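Local coordinates for protein pectinesterase (Sitophilus oryzae, PDB 4PMH) that hydrolyses the methyl esters of pectin to release methanol and de-esterified polygalacturonate, probably helping the rice weevil to digest plant cell walls, at residues V79-N84 against V151-A156; L89-G94 against P157-V162; V269-I274 against I314-I319; S214-T219 against A234-C239. All blocks are in the same frame, centred on the assembly; numbering follows the deposited sequence.

Contact 1. Residues V79-N84 against V151-A156; sequences VVYIPN and VFWVKA
Val80, Tyr81 and Ile82 run parallel and in register with Phe152, Trp153 and Val154, as neighbouring strands of a right-handed parallel beta-helix. Backbone bonds alternate across the gap: Val80 N to Val151 O, Trp153 N to Val80 O, Ile82 N to Trp153 O (2.8 Å) and Lys155 N to Ile82 O. On one face of the sheet Val80 sits over the Phe152 ring, its CB 4.0 Å from the ring centroid and 17° off the normal, a CH-pi contact displaced toward the rim. Val80 CG1, anti to the backbone N (chi1 -177°), reaches forward to Phe152 CZ at 3.9 Å. Ile82 CG1 lies 4.3 Å from Phe152 CE1. This face turns into the core of the beta-helix: helix 51-61 lays Ile51 and Val55 on Val80, while Ile103 packs on Phe152. An alanine in place of Phe152 would probably open a gap beside Val80 and Ile82. Tyr81 and Trp153 occupy the other face as a T-shaped pair, the indole edge directed at the phenol face with the planes at 82°. Here Trp153 CE3 comes within 3.9 Å of Tyr81 CE1. Met133 of helix 131-138 touches both residues, and Tyr81 OH hydrogen-bonds to Tyr116 OH. Farther along, Ala156 CB meets Ile82 CG2 at 3.8 Å.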
loop_
_atom_site.group_PDB
_atom_site.type_symbol
_atom_site.label_atom_id
_atom_site.label_comp_id
_atom_site.label_asym_id
_atom_site.label_seq_id
_atom_site.Cartn_x
_atom_site.Cartn_y
_atom_site.Cartn_z
ATOM N N VAL A 79 2.983 13.717 -11.203
ATOM C CA VAL A 79 2.966 13.333 -9.797
ATOM C C VAL A 79 2.038 14.235 -8.996
ATOM O O VAL A 79 1.670 15.334 -9.442
ATOM C CB VAL A 79 4.359 13.385 -9.154
ATOM C CG1 VAL A 79 5.265 12.331 -9.762
ATOM C CG2 VAL A 79 4.974 14.775 -9.244
ATOM N N VAL A 80 1.680 13.763 -7.808
ATOM C CA VAL A 80 0.952 14.552 -6.805
ATOM C C VAL A 80 1.664 14.355 -5.477
ATOM O O VAL A 80 1.753 13.225 -4.980
ATOM C CB VAL A 80 -0.510 14.091 -6.685
ATOM C CG1 VAL A 80 -1.276 14.958 -5.691
ATOM C CG2 VAL A 80 -1.181 14.098 -8.046
ATOM N N TYR A 81 2.216 15.440 -4.935
ATOM C CA TYR A 81 3.002 15.402 -3.716
ATOM C C TYR A 81 2.239 16.185 -2.667
ATOM O O TYR A 81 1.937 17.369 -2.868
ATOM C CB TYR A 81 4.381 16.041 -3.895
ATOM C CG TYR A 81 5.411 15.267 -4.707
ATOM C CD1 TYR A 81 5.166 13.992 -5.186
ATOM C CD2 TYR A 81 6.663 15.824 -4.968
ATOM C CE1 TYR A 81 6.118 13.313 -5.925
ATOM C CE2 TYR A 81 7.636 15.141 -5.687
ATOM C CZ TYR A 81 7.352 13.891 -6.167
ATOM O OH TYR A 81 8.300 13.211 -6.906
ATOM N N ILE A 82 1.919 15.514 -1.564
ATOM C CA ILE A 82 1.319 16.180 -0.396
ATOM C C ILE A 82 2.367 16.251 0.698
ATOM O O ILE A 82 2.602 15.265 1.382
ATOM C CB ILE A 82 0.074 15.462 0.183
ATOM C CG1 ILE A 82 -0.860 14.926 -0.905
ATOM C CG2 ILE A 82 -0.629 16.380 1.178
ATOM C CD1 ILE A 82 -1.712 15.934 -1.632
ATOM N N PRO A 83 3.024 17.414 0.866
ATOM C CA PRO A 83 3.985 17.584 1.946
ATOM C C PRO A 83 3.278 17.722 3.295
ATOM O O PRO A 83 2.083 17.974 3.339
ATOM C CB PRO A 83 4.696 18.883 1.570
ATOM C CG PRO A 83 3.635 19.674 0.898
ATOM C CD PRO A 83 2.802 18.675 0.141
ATOM N N ASN A 84 4.028 17.588 4.377
ATOM C CA ASN A 84 3.442 17.663 5.719
ATOM C C ASN A 84 2.742 19.010 5.910
ATOM O O ASN A 84 3.288 20.045 5.549
ATOM C CB ASN A 84 4.506 17.451 6.796
ATOM C CG ASN A 84 3.919 16.957 8.126
ATOM O OD1 ASN A 84 2.713 17.002 8.362
ATOM N ND2 ASN A 84 4.787 16.485 8.997
ATOM N N VAL A 151 4.174 7.914 -7.625
ATOM C CA VAL A 151 3.312 8.817 -8.410
ATOM C C VAL A 151 2.475 9.767 -7.522
ATOM O O VAL A 151 2.448 10.971 -7.756
ATOM C CB VAL A 151 2.431 8.022 -9.408
ATOM C CG1 VAL A 151 1.388 8.903 -10.075
ATOM C CG2 VAL A 151 3.314 7.332 -10.435
ATOM N N PHE A 152 1.848 9.224 -6.485
ATOM C CA PHE A 152 1.066 9.996 -5.511
ATOM C C PHE A 152 1.675 9.758 -4.109
ATOM O O PHE A 152 1.605 8.652 -3.567
ATOM C CB PHE A 152 -0.376 9.500 -5.586
ATOM C CG PHE A 152 -1.425 10.466 -5.096
ATOM C CD1 PHE A 152 -1.482 10.853 -3.760
ATOM C CD2 PHE A 152 -2.442 10.882 -5.951
ATOM C CE1 PHE A 152 -2.489 11.705 -3.313
ATOM C CE2 PHE A 152 -3.458 11.715 -5.510
ATOM C CZ PHE A 152 -3.483 12.124 -4.177
ATOM N N TRP A 153 2.267 10.806 -3.525
ATOM C CA TRP A 153 3.114 10.696 -2.339
ATOM C C TRP A 153 2.512 11.529 -1.197
ATOM O O TRP A 153 2.479 12.746 -1.271
ATOM C CB TRP A 153 4.515 11.206 -2.677
ATOM C CG TRP A 153 5.595 10.870 -1.672
ATOM C CD1 TRP A 153 5.440 10.502 -0.360
ATOM C CD2 TRP A 153 7.005 10.922 -1.905
ATOM N NE1 TRP A 153 6.665 10.299 0.227
ATOM C CE2 TRP A 153 7.643 10.556 -0.703
ATOM C CE3 TRP A 153 7.791 11.219 -3.026
ATOM C CZ2 TRP A 153 9.024 10.471 -0.591
ATOM C CZ3 TRP A 153 9.168 11.152 -2.913
ATOM C CH2 TRP A 153 9.775 10.773 -1.706
ATOM N N VAL A 154 2.023 10.860 -0.157
ATOM C CA VAL A 154 1.312 11.533 0.931
ATOM C C VAL A 154 2.189 11.538 2.177
ATOM O O VAL A 154 2.445 10.481 2.751
ATOM C CB VAL A 154 -0.009 10.818 1.264
ATOM C CG1 VAL A 154 -0.759 11.557 2.366
ATOM C CG2 VAL A 154 -0.870 10.679 0.028
ATOM N N LYS A 155 2.641 12.731 2.568
ATOM C CA LYS A 155 3.385 12.971 3.801
ATOM C C LYS A 155 2.625 13.845 4.795
ATOM O O LYS A 155 3.244 14.403 5.681
ATOM C CB LYS A 155 4.723 13.659 3.478
ATOM C CG LYS A 155 5.693 12.756 2.746
ATOM C CD LYS A 155 6.974 13.477 2.339
ATOM C CE LYS A 155 8.044 13.434 3.424
ATOM N NZ LYS A 155 8.737 12.120 3.505
ATOM N N ALA A 156 1.311 13.990 4.650
ATOM C CA ALA A 156 0.517 14.747 5.598
ATOM C C ALA A 156 -0.518 13.822 6.208
ATOM O O ALA A 156 -1.007 12.914 5.542
ATOM C CB ALA A 156 -0.183 15.920 4.911
#

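Contact 2. Residues L89-G94 against P157-V162; sequences LTIYGG and PAVQIV
Thr90 OG1 is gripped by two groups: it donates a hydrogen bond to Gln160 OE1, 2.7 Å away, and is also bonded to Arg66 NH1. The hydroxyl stands above the plane of the amide, 43° out of it. Gln160 gets there with an extended chain, its CD anti to CA (chi2 180°), and the other end of the amide is held too, NE2 bonding to Gln189 OE1 on the next strand. Thr90 and Gln160 are paired in register and lie on the same face of the sheet; with a second partner each, the amide probably has little freedom to flip. Beneath them the backbones are zipped in parallel register: Gln160 N to Leu89 O at 2.8 Å, Ile91 N to Gln160 O, Val162 N to Ile91 O, and a longer bond from Gly93 N to Val162 O at 3.1 Å. These are adjacent strands of the long parallel sheet of the right-handed beta-helix, strand 67-71 flanking 89-93 on its far side. Ile91 points from the other face into the core, where its CD1, carried by an off-staggered chi2 of 97°, meets Val159 CG1 at 3.9 Å. Ile161 and Val159 extend this apolar layer to Val154 of strand 152-154. Tyr92 returns to the polar face, its CB 3.7 Å from Val162 CB; its ring turns from Val162, and Tyr92 OH bonds to Lys39 O. Ahead of the paired strands a water bridges the segments, accepting from Leu89 N at 2.9 Å and donating to Pro157 O.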
loop_
_atom_site.group_PDB
_atom_site.type_symbol
_atom_site.label_atom_id
_atom_site.label_comp_id
_atom_site.label_asym_id
_atom_site.label_seq_id
_atom_site.Cartn_x
_atom_site.Cartn_y
_atom_site.Cartn_z
ATOM N N LEU A 89 -6.936 17.407 3.862
ATOM C CA LEU A 89 -7.236 17.420 2.445
ATOM C C LEU A 89 -7.987 16.170 1.986
ATOM O O LEU A 89 -7.648 15.045 2.367
ATOM C CB LEU A 89 -5.930 17.523 1.667
ATOM C CG LEU A 89 -4.968 18.677 1.965
ATOM C CD1 LEU A 89 -3.701 18.506 1.116
ATOM C CD2 LEU A 89 -5.582 20.017 1.660
ATOM N N THR A 90 -9.020 16.384 1.169
ATOM C CA THR A 90 -9.707 15.322 0.456
ATOM C C THR A 90 -9.482 15.573 -1.034
ATOM O O THR A 90 -9.799 16.649 -1.536
ATOM C CB THR A 90 -11.211 15.351 0.781
ATOM O OG1 THR A 90 -11.375 15.095 2.175
ATOM C CG2 THR A 90 -11.975 14.323 -0.017
ATOM N N ILE A 91 -8.894 14.604 -1.720
ATOM C CA ILE A 91 -8.643 14.699 -3.148
ATOM C C ILE A 91 -9.478 13.630 -3.819
ATOM O O ILE A 91 -9.250 12.439 -3.594
ATOM C CB ILE A 91 -7.136 14.493 -3.469
ATOM C CG1 ILE A 91 -6.287 15.569 -2.778
ATOM C CG2 ILE A 91 -6.872 14.538 -4.981
ATOM C CD1 ILE A 91 -5.685 15.124 -1.473
ATOM N N TYR A 92 -10.444 14.045 -4.642
ATOM C CA TYR A 92 -11.337 13.107 -5.279
ATOM C C TYR A 92 -11.552 13.322 -6.754
ATOM O O TYR A 92 -11.571 14.441 -7.222
ATOM C CB TYR A 92 -12.680 13.079 -4.565
ATOM C CG TYR A 92 -13.550 14.295 -4.745
ATOM C CD1 TYR A 92 -13.438 15.381 -3.903
ATOM C CD2 TYR A 92 -14.503 14.328 -5.720
ATOM C CE1 TYR A 92 -14.267 16.493 -4.052
ATOM C CE2 TYR A 92 -15.344 15.410 -5.875
ATOM C CZ TYR A 92 -15.211 16.494 -5.035
ATOM O OH TYR A 92 -16.027 17.588 -5.205
ATOM N N GLY A 93 -11.743 12.221 -7.462
ATOM C CA GLY A 93 -12.021 12.252 -8.886
ATOM C C GLY A 93 -13.464 12.690 -9.123
ATOM O O GLY A 93 -14.377 12.315 -8.377
ATOM N N GLY A 94 -13.665 13.482 -10.161
ATOM C CA GLY A 94 -14.995 14.015 -10.486
ATOM C C GLY A 94 -15.867 13.116 -11.354
ATOM O O GLY A 94 -16.979 13.506 -11.701
ATOM N N PRO A 157 -0.858 14.047 7.486
ATOM C CA PRO A 157 -1.931 13.276 8.113
ATOM C C PRO A 157 -3.304 13.684 7.617
ATOM O O PRO A 157 -3.462 14.754 7.062
ATOM C CB PRO A 157 -1.792 13.603 9.609
ATOM C CG PRO A 157 -1.072 14.896 9.664
ATOM C CD PRO A 157 -0.204 14.977 8.430
ATOM N N ALA A 158 -4.291 12.814 7.789
ATOM C CA ALA A 158 -5.693 13.201 7.581
ATOM C C ALA A 158 -6.130 13.378 6.117
ATOM O O ALA A 158 -7.197 13.944 5.834
ATOM C CB ALA A 158 -5.985 14.489 8.352
ATOM N N VAL A 159 -5.302 12.909 5.187
ATOM C CA VAL A 159 -5.640 12.971 3.796
ATOM C C VAL A 159 -6.645 11.880 3.451
ATOM O O VAL A 159 -6.497 10.727 3.881
ATOM C CB VAL A 159 -4.386 12.782 2.903
ATOM C CG1 VAL A 159 -4.789 12.694 1.454
ATOM C CG2 VAL A 159 -3.422 13.923 3.123
ATOM N N GLN A 160 -7.639 12.258 2.650
ATOM C CA GLN A 160 -8.592 11.344 2.064
ATOM C C GLN A 160 -8.365 11.309 0.533
ATOM O O GLN A 160 -8.257 12.364 -0.113
ATOM C CB GLN A 160 -10.034 11.790 2.385
ATOM C CG GLN A 160 -10.360 11.837 3.879
ATOM C CD GLN A 160 -11.791 12.277 4.159
ATOM O OE1 GLN A 160 -12.447 12.893 3.310
ATOM N NE2 GLN A 160 -12.268 12.001 5.361
ATOM N N ILE A 161 -8.259 10.101 -0.031
ATOM C CA ILE A 161 -8.102 9.913 -1.471
ATOM C C ILE A 161 -9.304 9.101 -1.920
ATOM O O ILE A 161 -9.534 8.013 -1.400
ATOM C CB ILE A 161 -6.796 9.146 -1.820
ATOM C CG1 ILE A 161 -5.560 9.909 -1.364
ATOM C CG2 ILE A 161 -6.715 8.929 -3.322
ATOM C CD1 ILE A 161 -4.263 9.110 -1.524
ATOM N N VAL A 162 -10.074 9.623 -2.869
ATOM C CA VAL A 162 -11.407 9.084 -3.147
ATOM C C VAL A 162 -11.677 9.057 -4.639
ATOM O O VAL A 162 -11.333 10.005 -5.339
ATOM C CB VAL A 162 -12.480 9.971 -2.491
ATOM C CG1 VAL A 162 -13.877 9.382 -2.667
ATOM C CG2 VAL A 162 -12.143 10.196 -1.032
HETATM O O HOH W 1 -4.372 16.381 4.853
#

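Contact 3. Residues V269-I274 against I314-I319; sequences VYKSTI and IKESTI
Ile274 and Ile314 meet tip to tip, CD1 to CD1 at 3.8 Å, on the inner side of two successive coils of the right-handed beta-helix. Each coil turns a corner here from one parallel sheet into the next, and Lys271 and Glu316 both take the left-handed backbone conformation that makes the bend. Ile274, which buries more surface than any other residue of segment 269-274, stands beyond the corner while Ile314 stands before it, so their ends converge across the angle; Leu288 packs against both. Val269 adds to the same apolar layer, its CB 4.0 Å from Ile314 CG1. Glu316 works on the outer side: its OE1 forms a salt bridge with Lys271 NZ at 3.2 Å, met from above the carboxylate plane, and OE2 is bonded to Asn360 ND2. OE1 also lies 3.6 Å from Tyr270 CE1, at the edge of the ring, while Lys271 CG sits over the centre of that ring. Parallel pairing brackets the corner, with Lys315 N to Val269 O before it and, beyond, Thr318 N to Ser272 O and Ile274 N to Thr318 O. At the bend the main chains keep a weak bond, Lys271 N to Lys315 O, and a side chain supplies the stronger one. Ser317 OG, anti to its carbonyl carbon and beside the backbone N (chi1 -70°), accepts from Ser272 N at 3.0 Å, nearly straight at 163°. An alanine at Ser317 would probably leave Ser272 N without its acceptor and weaken the hold between the coils. Ser317 OG also donates to Lys315 O at 3.1 Å.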
loop_
_atom_site.group_PDB
_atom_site.type_symbol
_atom_site.label_atom_id
_atom_site.label_comp_id
_atom_site.label_asym_id
_atom_site.label_seq_id
_atom_site.Cartn_x
_atom_site.Cartn_y
_atom_site.Cartn_z
ATOM N N VAL A 269 -6.509 -7.377 6.506
ATOM C CA VAL A 269 -7.320 -7.573 5.312
ATOM C C VAL A 269 -8.619 -8.272 5.732
ATOM O O VAL A 269 -8.580 -9.407 6.225
ATOM C CB VAL A 269 -6.555 -8.414 4.288
ATOM C CG1 VAL A 269 -7.435 -8.716 3.099
ATOM C CG2 VAL A 269 -5.264 -7.710 3.854
ATOM N N TYR A 270 -9.753 -7.588 5.545
ATOM C CA TYR A 270 -11.053 -8.005 6.080
ATOM C C TYR A 270 -12.185 -7.839 5.049
ATOM O O TYR A 270 -12.299 -6.798 4.419
ATOM C CB TYR A 270 -11.354 -7.154 7.297
ATOM C CG TYR A 270 -12.676 -7.383 7.985
ATOM C CD1 TYR A 270 -12.982 -8.606 8.550
ATOM C CD2 TYR A 270 -13.574 -6.336 8.162
ATOM C CE1 TYR A 270 -14.176 -8.810 9.220
ATOM C CE2 TYR A 270 -14.774 -6.531 8.838
ATOM C CZ TYR A 270 -15.068 -7.774 9.359
ATOM O OH TYR A 270 -16.261 -7.981 10.015
ATOM N N LYS A 271 -13.013 -8.878 4.888
ATOM C CA LYS A 271 -14.111 -8.898 3.939
ATOM C C LYS A 271 -13.631 -8.463 2.552
ATOM O O LYS A 271 -14.308 -7.725 1.857
ATOM C CB LYS A 271 -15.249 -7.999 4.408
ATOM C CG LYS A 271 -15.778 -8.319 5.790
ATOM C CD LYS A 271 -16.498 -9.647 5.802
ATOM C CE LYS A 271 -17.485 -9.717 6.952
ATOM N NZ LYS A 271 -17.878 -11.115 7.236
ATOM N N SER A 272 -12.467 -8.943 2.160
ATOM C CA SER A 272 -11.851 -8.565 0.892
ATOM C C SER A 272 -11.740 -9.782 -0.044
ATOM O O SER A 272 -12.151 -10.901 0.316
ATOM C CB SER A 272 -10.480 -7.923 1.173
ATOM O OG SER A 272 -10.645 -6.589 1.705
ATOM N N THR A 273 -11.229 -9.548 -1.256
ATOM C CA THR A 273 -11.044 -10.579 -2.233
ATOM C C THR A 273 -9.605 -10.552 -2.703
ATOM O O THR A 273 -9.050 -9.483 -3.009
ATOM C CB THR A 273 -11.970 -10.336 -3.432
ATOM O OG1 THR A 273 -13.343 -10.419 -2.995
ATOM C CG2 THR A 273 -11.731 -11.353 -4.543
ATOM N N ILE A 274 -8.996 -11.724 -2.739
ATOM C CA ILE A 274 -7.664 -11.884 -3.286
ATOM C C ILE A 274 -7.733 -12.793 -4.522
ATOM O O ILE A 274 -8.059 -13.977 -4.441
ATOM C CB ILE A 274 -6.708 -12.482 -2.239
ATOM C CG1 ILE A 274 -6.607 -11.543 -1.030
ATOM C CG2 ILE A 274 -5.375 -12.761 -2.881
ATOM C CD1 ILE A 274 -5.768 -12.067 0.110
ATOM N N ILE A 314 -5.264 -11.957 7.394
ATOM C CA ILE A 314 -6.336 -12.003 6.395
ATOM C C ILE A 314 -7.509 -12.724 7.024
ATOM O O ILE A 314 -7.417 -13.908 7.339
ATOM C CB ILE A 314 -5.896 -12.701 5.116
ATOM C CG1 ILE A 314 -4.730 -11.941 4.488
ATOM C CG2 ILE A 314 -7.055 -12.779 4.127
ATOM C CD1 ILE A 314 -3.976 -12.720 3.439
ATOM N N LYS A 315 -8.591 -11.985 7.245
ATOM C CA LYS A 315 -9.761 -12.469 7.985
ATOM C C LYS A 315 -11.052 -12.354 7.167
ATOM O O LYS A 315 -11.313 -11.304 6.580
ATOM C CB LYS A 315 -9.930 -11.616 9.238
ATOM C CG LYS A 315 -11.146 -11.941 10.091
ATOM C CD LYS A 315 -10.958 -11.332 11.472
ATOM C CE LYS A 315 -12.157 -11.568 12.384
ATOM N NZ LYS A 315 -11.951 -10.890 13.688
ATOM N N GLU A 316 -11.863 -13.420 7.152
ATOM C CA GLU A 316 -13.188 -13.397 6.513
ATOM C C GLU A 316 -13.153 -12.819 5.104
ATOM O O GLU A 316 -13.991 -12.027 4.698
ATOM C CB GLU A 316 -14.201 -12.729 7.457
ATOM C CG GLU A 316 -14.292 -13.571 8.721
ATOM C CD GLU A 316 -15.227 -13.061 9.782
ATOM O OE1 GLU A 316 -15.864 -12.028 9.551
ATOM O OE2 GLU A 316 -15.324 -13.725 10.842
ATOM N N SER A 317 -12.139 -13.246 4.363
ATOM C CA SER A 317 -11.940 -12.811 3.007
ATOM C C SER A 317 -12.053 -13.998 2.041
ATOM O O SER A 317 -11.957 -15.167 2.438
ATOM C CB SER A 317 -10.587 -12.131 2.876
ATOM O OG SER A 317 -10.591 -10.889 3.556
ATOM N N THR A 318 -12.269 -13.661 0.779
ATOM C CA THR A 318 -12.304 -14.621 -0.296
ATOM C C THR A 318 -10.909 -14.735 -0.922
ATOM O O THR A 318 -10.343 -13.747 -1.365
ATOM C CB THR A 318 -13.318 -14.169 -1.358
ATOM O OG1 THR A 318 -14.642 -14.163 -0.783
ATOM C CG2 THR A 318 -13.288 -15.088 -2.562
ATOM N N ILE A 319 -10.354 -15.931 -0.948
ATOM C CA ILE A 319 -9.044 -16.148 -1.555
ATOM C C ILE A 319 -9.253 -17.088 -2.735
ATOM O O ILE A 319 -9.701 -18.224 -2.547
ATOM C CB ILE A 319 -8.051 -16.748 -0.557
ATOM C CG1 ILE A 319 -7.965 -15.860 0.703
ATOM C CG2 ILE A 319 -6.684 -16.910 -1.193
ATOM C CD1 ILE A 319 -7.010 -16.370 1.767
#

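Contact 4. Residues S214-T219 against A234-C239; sequences SYYTNT and AIFESC
Tyr216 and Phe236 form an offset stack, ring centroids 4.5 Å apart and planes 22° from parallel. Both CG atoms are anti to the carbonyl carbon (chi1 -64° in Tyr216), so the two side chains leave their strands alike and lie side by side. Phe236 CE1 slides over the Tyr216 face near its rim, 3.5 Å from Tyr216 CG, and Phe241, past the bend in the same coil, meets Phe236 edge-to-face. Leu202 packs on both rings. Also apolar, but on the other face of the sheet, Tyr215 CE1 rests 3.6 Å from Ile235 CG2, and helix 23-27 covers the pair with Leu27.

Among polar contacts, Tyr215 OH donates to Glu237 OE1, with the carboxylate nearly coplanar with the ring; the modelled separation is too short to be trusted in detail. The main chains are joined by Ile235 N to Ser214 O at 2.9 Å, Tyr216 N to Ile235 O at 2.7 Å and Glu237 N to Tyr216 O at 2.8 Å. A longer bond, Asn218 N to Glu237 O at 3.3 Å, carries the pairing into the bend. There Cys239 SG lies 3.8 Å from Tyr216 CB, and Thr219 OG1 donates to Thr217 O within its own segment. Parallel in-register strands one coil apart, with like side chains stacked in the interior, are characteristic of the right-handed parallel beta-helix of pectin methylesterases.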
loop_
_atom_site.group_PDB
_atom_site.type_symbol
_atom_site.label_atom_id
_atom_site.label_comp_id
_atom_site.label_asym_id
_atom_site.label_seq_id
_atom_site.Cartn_x
_atom_site.Cartn_y
_atom_site.Cartn_z
ATOM N N SER A 214 -3.769 3.724 8.316
ATOM C CA SER A 214 -4.451 3.993 7.044
ATOM C C SER A 214 -5.602 3.026 6.878
ATOM O O SER A 214 -5.557 1.910 7.385
ATOM C CB SER A 214 -3.490 3.947 5.838
ATOM O OG SER A 214 -2.677 2.791 5.825
ATOM N N TYR A 215 -6.648 3.494 6.198
ATOM C CA TYR A 215 -7.883 2.757 6.062
ATOM C C TYR A 215 -8.306 2.795 4.607
ATOM O O TYR A 215 -8.671 3.869 4.076
ATOM C CB TYR A 215 -8.979 3.389 6.916
ATOM C CG TYR A 215 -10.134 2.480 7.294
ATOM C CD1 TYR A 215 -10.477 1.365 6.550
ATOM C CD2 TYR A 215 -10.902 2.768 8.410
ATOM C CE1 TYR A 215 -11.536 0.542 6.921
ATOM C CE2 TYR A 215 -11.969 1.961 8.778
ATOM C CZ TYR A 215 -12.276 0.845 8.017
ATOM O OH TYR A 215 -13.334 0.033 8.381
ATOM N N TYR A 216 -8.248 1.625 3.992
ATOM C CA TYR A 216 -8.643 1.383 2.617
ATOM C C TYR A 216 -10.014 0.722 2.580
ATOM O O TYR A 216 -10.200 -0.318 3.142
ATOM C CB TYR A 216 -7.641 0.447 1.955
ATOM C CG TYR A 216 -6.273 1.051 1.852
ATOM C CD1 TYR A 216 -5.430 1.139 2.965
ATOM C CD2 TYR A 216 -5.827 1.568 0.646
ATOM C CE1 TYR A 216 -4.167 1.728 2.861
ATOM C CE2 TYR A 216 -4.589 2.144 0.533
ATOM C CZ TYR A 216 -3.763 2.230 1.640
ATOM O OH TYR A 216 -2.537 2.820 1.481
ATOM N N THR A 217 -10.958 1.337 1.887
ATOM C CA THR A 217 -12.292 0.794 1.714
ATOM C C THR A 217 -12.660 0.806 0.248
ATOM O O THR A 217 -12.339 1.759 -0.465
ATOM C CB THR A 217 -13.340 1.623 2.486
ATOM O OG1 THR A 217 -13.085 3.013 2.290
ATOM C CG2 THR A 217 -13.256 1.322 3.953
ATOM N N ASN A 218 -13.323 -0.262 -0.195
ATOM C CA ASN A 218 -13.838 -0.366 -1.543
ATOM C C ASN A 218 -12.815 -0.033 -2.605
ATOM O O ASN A 218 -13.104 0.649 -3.545
ATOM C CB ASN A 218 -15.084 0.498 -1.683
ATOM C CG ASN A 218 -16.140 0.137 -0.661
ATOM O OD1 ASN A 218 -16.014 0.448 0.523
ATOM N ND2 ASN A 218 -17.163 -0.557 -1.103
ATOM N N THR A 219 -11.618 -0.571 -2.447
ATOM C CA THR A 219 -10.496 -0.188 -3.267
ATOM C C THR A 219 -9.872 -1.419 -3.946
ATOM O O THR A 219 -9.780 -2.516 -3.355
ATOM C CB THR A 219 -9.510 0.632 -2.404
ATOM O OG1 THR A 219 -10.092 1.921 -2.149
ATOM C CG2 THR A 219 -8.143 0.813 -3.086
ATOM N N ALA A 234 -2.321 -0.744 8.564
ATOM C CA ALA A 234 -3.191 -0.508 7.405
ATOM C C ALA A 234 -4.321 -1.518 7.360
ATOM O O ALA A 234 -4.081 -2.721 7.387
ATOM C CB ALA A 234 -2.388 -0.552 6.113
ATOM N N ILE A 235 -5.549 -1.002 7.321
ATOM C CA ILE A 235 -6.764 -1.796 7.267
ATOM C C ILE A 235 -7.315 -1.756 5.847
ATOM O O ILE A 235 -7.429 -0.675 5.252
ATOM C CB ILE A 235 -7.817 -1.225 8.234
ATOM C CG1 ILE A 235 -7.300 -1.344 9.663
ATOM C CG2 ILE A 235 -9.165 -1.898 8.056
ATOM C CD1 ILE A 235 -7.980 -0.401 10.636
ATOM N N PHE A 236 -7.642 -2.924 5.305
ATOM C CA PHE A 236 -8.202 -3.048 3.963
ATOM C C PHE A 236 -9.531 -3.752 4.104
ATOM O O PHE A 236 -9.562 -4.951 4.365
ATOM C CB PHE A 236 -7.292 -3.886 3.075
ATOM C CG PHE A 236 -5.943 -3.287 2.859
ATOM C CD1 PHE A 236 -5.708 -2.432 1.781
ATOM C CD2 PHE A 236 -4.896 -3.566 3.729
ATOM C CE1 PHE A 236 -4.456 -1.881 1.581
ATOM C CE2 PHE A 236 -3.642 -3.007 3.531
ATOM C CZ PHE A 236 -3.422 -2.170 2.453
ATOM N N GLU A 237 -10.625 -3.005 3.980
ATOM C CA GLU A 237 -11.967 -3.568 4.162
ATOM C C GLU A 237 -12.732 -3.467 2.842
ATOM O O GLU A 237 -12.811 -2.375 2.246
ATOM C CB GLU A 237 -12.717 -2.837 5.297
ATOM C CG GLU A 237 -14.136 -3.313 5.474
ATOM C CD GLU A 237 -14.876 -2.672 6.642
ATOM O OE1 GLU A 237 -14.394 -1.679 7.230
ATOM O OE2 GLU A 237 -15.976 -3.178 6.972
ATOM N N SER A 238 -13.287 -4.596 2.392
ATOM C CA SER A 238 -14.031 -4.668 1.127
ATOM C C SER A 238 -13.175 -4.225 -0.055
ATOM O O SER A 238 -13.610 -3.478 -0.903
ATOM C CB SER A 238 -15.338 -3.887 1.179
ATOM O OG SER A 238 -16.096 -4.329 2.305
ATOM N N CYS A 239 -11.955 -4.712 -0.084
ATOM C CA CYS A 239 -11.008 -4.357 -1.128
ATOM C C CYS A 239 -10.793 -5.559 -2.020
ATOM O O CYS A 239 -11.177 -6.661 -1.663
ATOM C CB CYS A 239 -9.682 -3.922 -0.503
ATOM S SG CYS A 239 -9.701 -2.274 0.231
#

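In the fold
From the N terminus, the chain lays down 79-84 and then 89-94, makes an excursion carrying helices 113-120, 131-138 and 145-148, and returns through 151-156 and 157-162. Contacts 1 and 2 therefore cross, and they touch, through Phe152 and Ile161 for instance, joining two sheets of the same beta-helix. Contact 4 then closes a short loop that contains Asp226, the probable nucleophile. Contact 3 follows in series and closes the loop holding Arg290 and Trp292, probable substrate binders. Contacts 2, 3 and 4 share the ten-stranded parallel sheet; 4 and 3 adjoin, with Tyr270 N close to Phe236 O, whereas contacts 1 and 3 have centres about 28 Å apart.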